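Local coordinates for protein uronate isomerase (Caulobacter crescentus, PDB 2Q01) that catalyses the isomerisation of D-glucuronate to D-fructuronate and of D-galacturonate to D-tagaturonate in uronate breakdown, at residues Q76-L80 / D81-V85; E268-F271 / N272-K276; H429-A432 / R433-S437. One frame throughout, in Å; residues are numbered along the deposited sequence. Where two conformers were deposited one is given.

Contact 1 (Q76-L80 / D81-V85); sequences QGVSL and DALKV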
loop_
_atom_site.group_PDB
_atom_site.type_symbol
_atom_site.label_atom_id
_atom_site.label_comp_id
_atom_site.label_asym_id
_atom_site.label_seq_id
_atom_site.Cartn_x
_atom_site.Cartn_y
_atom_site.Cartn_z
ATOM N N GLN B 76 -6.802 4.202 25.754
ATOM C CA GLN B 76 -7.432 5.471 26.092
ATOM C C GLN B 76 -7.355 5.807 27.584
ATOM O O GLN B 76 -7.987 6.760 28.047
ATOM C CB GLN B 76 -8.874 5.489 25.580
ATOM C CG GLN B 76 -8.982 5.706 24.073
ATOM C CD GLN B 76 -8.938 7.179 23.681
ATOM O OE1 GLN B 76 -9.504 8.039 24.363
ATOM N NE2 GLN B 76 -8.274 7.472 22.575
ATOM N N GLY B 77 -6.570 5.028 28.327
ATOM C CA GLY B 77 -6.299 5.320 29.735
ATOM C C GLY B 77 -6.928 4.377 30.746
ATOM O O GLY B 77 -6.789 4.578 31.956
ATOM N N VAL B 78 -7.618 3.351 30.257
ATOM C CA VAL B 78 -8.287 2.385 31.129
ATOM C C VAL B 78 -7.297 1.292 31.545
ATOM O O VAL B 78 -6.543 0.792 30.711
ATOM C CB VAL B 78 -9.537 1.761 30.436
ATOM C CG1 VAL B 78 -10.304 0.853 31.385
ATOM C CG2 VAL B 78 -10.459 2.847 29.899
ATOM N N SER B 79 -7.278 0.952 32.833
ATOM C CA SER B 79 -6.453 -0.147 33.326
ATOM C C SER B 79 -7.136 -1.484 33.049
ATOM O O SER B 79 -8.362 -1.555 32.979
ATOM C CB SER B 79 -6.162 0.012 34.821
ATOM O OG SER B 79 -7.350 -0.023 35.591
ATOM N N LEU B 80 -6.337 -2.536 32.890
ATOM C CA LEU B 80 -6.856 -3.876 32.613
ATOM C C LEU B 80 -7.492 -4.529 33.841
ATOM O O LEU B 80 -8.295 -5.459 33.710
ATOM C CB LEU B 80 -5.766 -4.792 32.043
ATOM C CG LEU B 80 -5.084 -4.419 30.727
ATOM C CD1 LEU B 80 -3.748 -3.785 31.021
ATOM C CD2 LEU B 80 -4.900 -5.637 29.850
ATOM N N ASP B 81 -7.113 -4.046 35.025
ATOM C CA ASP B 81 -7.705 -4.491 36.288
ATOM C C ASP B 81 -9.152 -4.019 36.392
ATOM O O ASP B 81 -10.006 -4.735 36.924
ATOM C CB ASP B 81 -6.896 -3.979 37.486
ATOM C CG ASP B 81 -5.481 -4.537 37.524
ATOM O OD1 ASP B 81 -4.535 -3.740 37.681
ATOM O OD2 ASP B 81 -5.313 -5.771 37.395
ATOM N N ALA B 82 -9.411 -2.821 35.861
ATOM C CA ALA B 82 -10.755 -2.239 35.815
ATOM C C ALA B 82 -11.719 -3.052 34.951
ATOM O O ALA B 82 -12.926 -3.015 35.178
ATOM C CB ALA B 82 -10.697 -0.792 35.333
ATOM N N LEU B 83 -11.175 -3.793 33.986
ATOM C CA LEU B 83 -11.964 -4.601 33.053
ATOM C C LEU B 83 -11.890 -6.105 33.336
ATOM O O LEU B 83 -12.292 -6.913 32.491
ATOM C CB LEU B 83 -11.528 -4.324 31.609
ATOM C CG LEU B 83 -11.623 -2.882 31.110
ATOM C CD1 LEU B 83 -10.775 -2.712 29.865
ATOM C CD2 LEU B 83 -13.076 -2.459 30.857
ATOM N N LYS B 84 -11.378 -6.460 34.519
ATOM C CA LYS B 84 -11.224 -7.856 34.981
ATOM C C LYS B 84 -10.401 -8.767 34.062
ATOM O O LYS B 84 -10.684 -9.967 33.949
ATOM C CB LYS B 84 -12.586 -8.503 35.299
ATOM C CG LYS B 84 -12.884 -8.663 36.781
ATOM C CD LYS B 84 -13.952 -9.720 37.020
ATOM C CE LYS B 84 -13.665 -10.500 38.294
ATOM N NZ LYS B 84 -14.559 -11.674 38.452
ATOM N N VAL B 85 -9.380 -8.198 33.419
ATOM C CA VAL B 85 -8.524 -8.959 32.502
ATOM C C VAL B 85 -7.518 -9.775 33.304
ATOM O O VAL B 85 -6.778 -9.217 34.121
ATOM C CB VAL B 85 -7.771 -8.038 31.496
ATOM C CG1 VAL B 85 -6.918 -8.861 30.537
ATOM C CG2 VAL B 85 -8.748 -7.159 30.720
#
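Leu83 reaches back over the start of its own turn to Val78. Leu83 CB lies 4.0 Å from Leu80 O, whose carbonyl accepts a weak bond from Leu83 N. Beyond it, Leu83 CG comes equally near Ser79 O and Val78 CG1, both on the same side of it. Leu83 CD1 then meets the same methyl, Val78 CG1, at 3.9 Å, the two side chains crossing at about a right angle. Val78 presents that methyl because CG1 is anti to its backbone N (chi1 -175°). Leu80 O has a straighter bond as well, from Val85 N at 3.0 Å, while Lys84 N bonds to Asp81 O. With Lys84 in the left-handed conformation, this is the bonding of a Schellman motif, closing the turn, and it brings Val85 CB within 3.9 Å of Leu80 CB. At the entrance, Ala82 N makes weak bonds to both O and OG of Ser79. Just ahead of the turn, Gln76 NE2 bonds to Asn411 of a neighbouring subunit, a residue of the potassium site there. The loop runs from helix 67-74 to helix 96-105: Leu83 packs on Phe70 and Leu73 of the first, and Val78 and Leu83 both rest on Val102 of the second.

Contact 2 (E268-F271 / N272-K276); sequences EALF and NSLVK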
loop_
_atom_site.group_PDB
_atom_site.type_symbol
_atom_site.label_atom_id
_atom_site.label_comp_id
_atom_site.label_asym_id
_atom_site.label_seq_id
_atom_site.Cartn_x
_atom_site.Cartn_y
_atom_site.Cartn_z
ATOM N N GLU B 268 20.747 -31.357 12.154
ATOM C CA GLU B 268 21.092 -31.964 13.440
ATOM C C GLU B 268 22.115 -31.121 14.203
ATOM O O GLU B 268 21.968 -30.902 15.411
ATOM C CB GLU B 268 21.602 -33.397 13.235
ATOM C CG GLU B 268 21.923 -34.143 14.529
ATOM C CD GLU B 268 21.696 -35.645 14.437
ATOM O OE1 GLU B 268 21.736 -36.204 13.313
ATOM O OE2 GLU B 268 21.482 -36.265 15.505
ATOM N N ALA B 269 23.133 -30.641 13.483
ATOM C CA ALA B 269 24.143 -29.735 14.029
ATOM C C ALA B 269 23.521 -28.507 14.666
ATOM O O ALA B 269 23.848 -28.167 15.801
ATOM C CB ALA B 269 25.125 -29.313 12.941
ATOM N N LEU B 270 22.623 -27.858 13.924
ATOM C CA LEU B 270 21.932 -26.650 14.376
ATOM C C LEU B 270 21.022 -26.932 15.569
ATOM O O LEU B 270 20.974 -26.146 16.517
ATOM C CB LEU B 270 21.127 -26.048 13.221
ATOM C CG LEU B 270 20.185 -24.873 13.469
ATOM C CD1 LEU B 270 20.963 -23.644 13.860
ATOM C CD2 LEU B 270 19.388 -24.625 12.211
ATOM N N PHE B 271 20.316 -28.060 15.503
ATOM C CA PHE B 271 19.451 -28.527 16.583
ATOM C C PHE B 271 20.240 -28.722 17.879
ATOM O O PHE B 271 19.826 -28.242 18.938
ATOM C CB PHE B 271 18.751 -29.827 16.164
ATOM C CG PHE B 271 17.863 -30.418 17.221
ATOM C CD1 PHE B 271 18.221 -31.594 17.869
ATOM C CD2 PHE B 271 16.663 -29.809 17.560
ATOM C CE1 PHE B 271 17.402 -32.139 18.857
ATOM C CE2 PHE B 271 15.842 -30.348 18.539
ATOM C CZ PHE B 271 16.206 -31.520 19.183
ATOM N N ASN B 272 21.380 -29.407 17.778
ATOM C CA ASN B 272 22.251 -29.674 18.927
ATOM C C ASN B 272 22.788 -28.423 19.619
ATOM O O ASN B 272 22.846 -28.380 20.846
ATOM C CB ASN B 272 23.410 -30.586 18.531
ATOM C CG ASN B 272 22.968 -32.010 18.236
ATOM O OD1 ASN B 272 23.716 -32.778 17.633
ATOM N ND2 ASN B 272 21.752 -32.370 18.655
ATOM N N SER B 273 23.153 -27.408 18.833
ATOM C CA SER B 273 23.621 -26.125 19.362
ATOM C C SER B 273 22.570 -25.448 20.224
ATOM O O SER B 273 22.896 -24.870 21.261
ATOM C CB SER B 273 23.999 -25.175 18.230
ATOM O OG SER B 273 24.889 -25.782 17.314
ATOM N N LEU B 274 21.313 -25.520 19.790
ATOM C CA LEU B 274 20.225 -24.823 20.470
ATOM C C LEU B 274 19.787 -25.557 21.726
ATOM O O LEU B 274 19.524 -24.928 22.754
ATOM C CB LEU B 274 19.047 -24.596 19.519
ATOM C CG LEU B 274 19.333 -23.691 18.316
ATOM C CD1 LEU B 274 18.366 -23.985 17.218
ATOM C CD2 LEU B 274 19.253 -22.227 18.689
ATOM N N VAL B 275 19.718 -26.885 21.633
ATOM C CA VAL B 275 19.462 -27.768 22.783
ATOM C C VAL B 275 20.516 -27.599 23.891
ATOM O O VAL B 275 20.165 -27.546 25.076
ATOM C CB VAL B 275 19.341 -29.256 22.332
ATOM C CG1 VAL B 275 19.375 -30.209 23.509
ATOM C CG2 VAL B 275 18.060 -29.461 21.555
ATOM N N LYS B 276 21.789 -27.490 23.492
ATOM C CA LYS B 276 22.905 -27.134 24.390
ATOM C C LYS B 276 22.681 -25.813 25.134
ATOM O O LYS B 276 23.027 -25.692 26.308
ATOM C CB LYS B 276 24.221 -27.047 23.609
ATOM C CG LYS B 276 24.965 -28.366 23.432
ATOM C CD LYS B 276 26.236 -28.405 24.269
ATOM C CE LYS B 276 27.202 -29.474 23.767
ATOM N NZ LYS B 276 28.551 -29.371 24.402
HETATM O O HOH W 1 20.788 -35.296 17.943
#
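Val275 lays its CG2 methyl over one face of the Phe271 ring, 3.8 Å from the centroid and 18° off the ring normal, a CH-pi contact between residues one helical turn apart. The methyl is displaced toward the rim, which brings it closest to Phe271 CZ, at 3.6 Å from Val275 CG2. Phe271 offers its ring this way because CG is anti to the backbone N (chi1 178°). Beside the same ring, Asn272 ND2 comes in obliquely, 3.7 Å from Phe271 CD1, with the amide plane turned 51° from that of the ring. This amide also takes part in a water bridge: one water donates to Glu268 OE2 at 2.7 Å and accepts from Asn272 ND2 at 3.2 Å. The water thus joins two polar ends whose residues are already linked by the backbone bond from Asn272 N to Glu268 O. A separate polar link forms at Ser273, where Ser273 OG bonds to Ala269 O at 3.0 Å. The hydroxyl folds back on the helix, and the serine's own N reaches the same oxygen from the opposite face of its carbonyl plane; one acceptor serves both donors. On another side, Leu270 and Leu274 pair loosely through their CD1 methyls. Further out, Trp228 and Tyr231 of helix 228-244 meet the Phe271 ring, and Glu268 also packs on Trp228. Helix 264-276 packs against two others on adjacent sides: the phenylalanine leans on helix 228-244, while Leu270 and Leu274 pack on Leu286 and Phe287 of helix 281-302.

Contact 3 (H429-A432 / R433-S437); sequences HDVA and RRVDS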
loop_
_atom_site.group_PDB
_atom_site.type_symbol
_atom_site.label_atom_id
_atom_site.label_comp_id
_atom_site.label_asym_id
_atom_site.label_seq_id
_atom_site.Cartn_x
_atom_site.Cartn_y
_atom_site.Cartn_z
ATOM N N HIS B 429 -18.636 -14.296 10.256
ATOM C CA HIS B 429 -18.937 -14.979 9.002
ATOM C C HIS B 429 -19.965 -14.240 8.161
ATOM O O HIS B 429 -19.884 -14.272 6.940
ATOM C CB HIS B 429 -19.379 -16.419 9.250
ATOM C CG HIS B 429 -18.248 -17.394 9.260
ATOM N ND1 HIS B 429 -17.455 -17.602 10.368
ATOM C CD2 HIS B 429 -17.763 -18.207 8.294
ATOM C CE1 HIS B 429 -16.533 -18.503 10.084
ATOM N NE2 HIS B 429 -16.701 -18.890 8.833
ATOM N N ASP B 430 -20.914 -13.569 8.815
ATOM C CA ASP B 430 -21.878 -12.711 8.125
ATOM C C ASP B 430 -21.207 -11.530 7.428
ATOM O O ASP B 430 -21.551 -11.211 6.287
ATOM C CB ASP B 430 -22.952 -12.197 9.082
ATOM C CG ASP B 430 -24.181 -11.706 8.350
ATOM O OD1 ASP B 430 -24.367 -10.477 8.239
ATOM O OD2 ASP B 430 -24.949 -12.557 7.861
ATOM N N VAL B 431 -20.258 -10.888 8.116
ATOM C CA VAL B 431 -19.457 -9.792 7.548
ATOM C C VAL B 431 -18.684 -10.265 6.311
ATOM O O VAL B 431 -18.660 -9.580 5.292
ATOM C CB VAL B 431 -18.481 -9.202 8.605
ATOM C CG1 VAL B 431 -17.461 -8.241 7.983
ATOM C CG2 VAL B 431 -19.241 -8.503 9.687
ATOM N N ALA B 432 -18.080 -11.450 6.406
ATOM C CA ALA B 432 -17.361 -12.064 5.282
ATOM C C ALA B 432 -18.257 -12.239 4.069
ATOM O O ALA B 432 -17.861 -11.933 2.949
ATOM C CB ALA B 432 -16.796 -13.402 5.695
ATOM N N ARG B 433 -19.471 -12.723 4.313
ATOM C CA ARG B 433 -20.450 -12.986 3.257
ATOM C C ARG B 433 -20.989 -11.723 2.570
ATOM O O ARG B 433 -21.187 -11.725 1.356
ATOM C CB ARG B 433 -21.575 -13.856 3.807
ATOM C CG ARG B 433 -21.099 -15.266 4.141
ATOM C CD ARG B 433 -22.060 -16.035 5.037
ATOM N NE ARG B 433 -21.493 -17.346 5.349
ATOM C CZ ARG B 433 -22.166 -18.381 5.842
ATOM N NH1 ARG B 433 -23.463 -18.293 6.108
ATOM N NH2 ARG B 433 -21.530 -19.520 6.064
ATOM N N ARG B 434 -21.185 -10.649 3.335
ATOM C CA ARG B 434 -21.669 -9.374 2.792
ATOM C C ARG B 434 -20.624 -8.636 1.981
ATOM O O ARG B 434 -20.946 -8.059 0.940
ATOM C CB ARG B 434 -22.164 -8.461 3.912
ATOM C CG ARG B 434 -23.401 -8.980 4.587
ATOM C CD ARG B 434 -23.871 -8.087 5.707
ATOM N NE ARG B 434 -25.143 -8.591 6.204
ATOM C CZ ARG B 434 -26.330 -8.121 5.837
ATOM N NH1 ARG B 434 -27.426 -8.667 6.331
ATOM N NH2 ARG B 434 -26.419 -7.099 4.997
ATOM N N VAL B 435 -19.381 -8.643 2.468
ATOM C CA VAL B 435 -18.259 -7.983 1.789
ATOM C C VAL B 435 -17.909 -8.694 0.479
ATOM O O VAL B 435 -17.687 -8.036 -0.545
ATOM C CB VAL B 435 -17.022 -7.842 2.712
ATOM C CG1 VAL B 435 -15.794 -7.366 1.938
ATOM C CG2 VAL B 435 -17.321 -6.878 3.837
ATOM N N ASP B 436 -17.891 -10.027 0.512
ATOM C CA ASP B 436 -17.721 -10.838 -0.700
ATOM C C ASP B 436 -18.855 -10.605 -1.695
ATOM O O ASP B 436 -18.616 -10.557 -2.906
ATOM C CB ASP B 436 -17.632 -12.333 -0.368
ATOM C CG ASP B 436 -16.295 -12.728 0.256
ATOM O OD1 ASP B 436 -16.138 -13.926 0.584
ATOM O OD2 ASP B 436 -15.405 -11.861 0.424
ATOM N N SER B 437 -20.080 -10.467 -1.180
ATOM C CA SER B 437 -21.238 -10.132 -2.009
ATOM C C SER B 437 -21.104 -8.753 -2.635
ATOM O O SER B 437 -21.398 -8.590 -3.813
ATOM C CB SER B 437 -22.533 -10.213 -1.208
ATOM O OG SER B 437 -22.795 -11.550 -0.845
#
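Asp430 and Arg434, one helical turn apart, close on each other in a salt bridge, with Arg434 NE giving its hydrogen to Asp430 OD1 at 2.9 Å. The oxygen lies almost in the guanidinium plane, whereas NE meets it on the syn side, 27° out of the carboxylate plane. Arg434 runs extended from CG to NE, which lays Arg434 CD alongside the same oxygen, 3.5 Å from Asp430 OD1. Both groups have further partners: Arg13 forms a second salt bridge to Asp430 OD1, Tyr29 OH bonds to OD2, and Arg434 NH2 bonds to the carbonyls of Glu11 and Arg13. A methionine in place of Arg434 would probably cost Asp430 one of its cationic partners and leave the carbonyls of Glu11 and Arg13 without this donor. This i to i+4 pair sits on helix 425-445 of a protein with the TIM-barrel fold of the metallo-dependent hydrolases, and the side carrying His429 and Arg433 faces the short strand 37-39. There Arg433 passes tightly over the helix backbone, Arg433 CG being 3.2 Å from His429 O. Its NH1 goes on to Leu35 O, while His429 NE2 bonds to Ile38 O, so both polar ends are held at that strand or just before it. Ser437 OG folds back to Arg433 O at 2.7 Å. By comparison, Val431 CG1 and Val435 CG2 stand a looser 4.4 Å apart. Asp436, partly exposed, has its carboxylate linked to Arg400 by a long, weak ion pair.

Overall arrangement
Contact 3 is the most buried of the three and the nearest to the middle of the chain; contacts 1 and 2 are partly buried and lie farther out. Contacts 2 and 3 stand on opposite sides of the chain's centre, and no two contacts touch or share a helix. Contacts 2 and 3 each lie along a single helix and join residues one turn apart, but 268-276 relies on an aromatic face, aliphatic packing and a water bridge, whereas 429-437 carries an ion pair and buried arginines whose guanidinium groups bond to residues near the N-terminus. Contact 1 has neither ring nor ion pair: backbone turn bonds and aliphatic packing shape it, and it alone reaches another subunit.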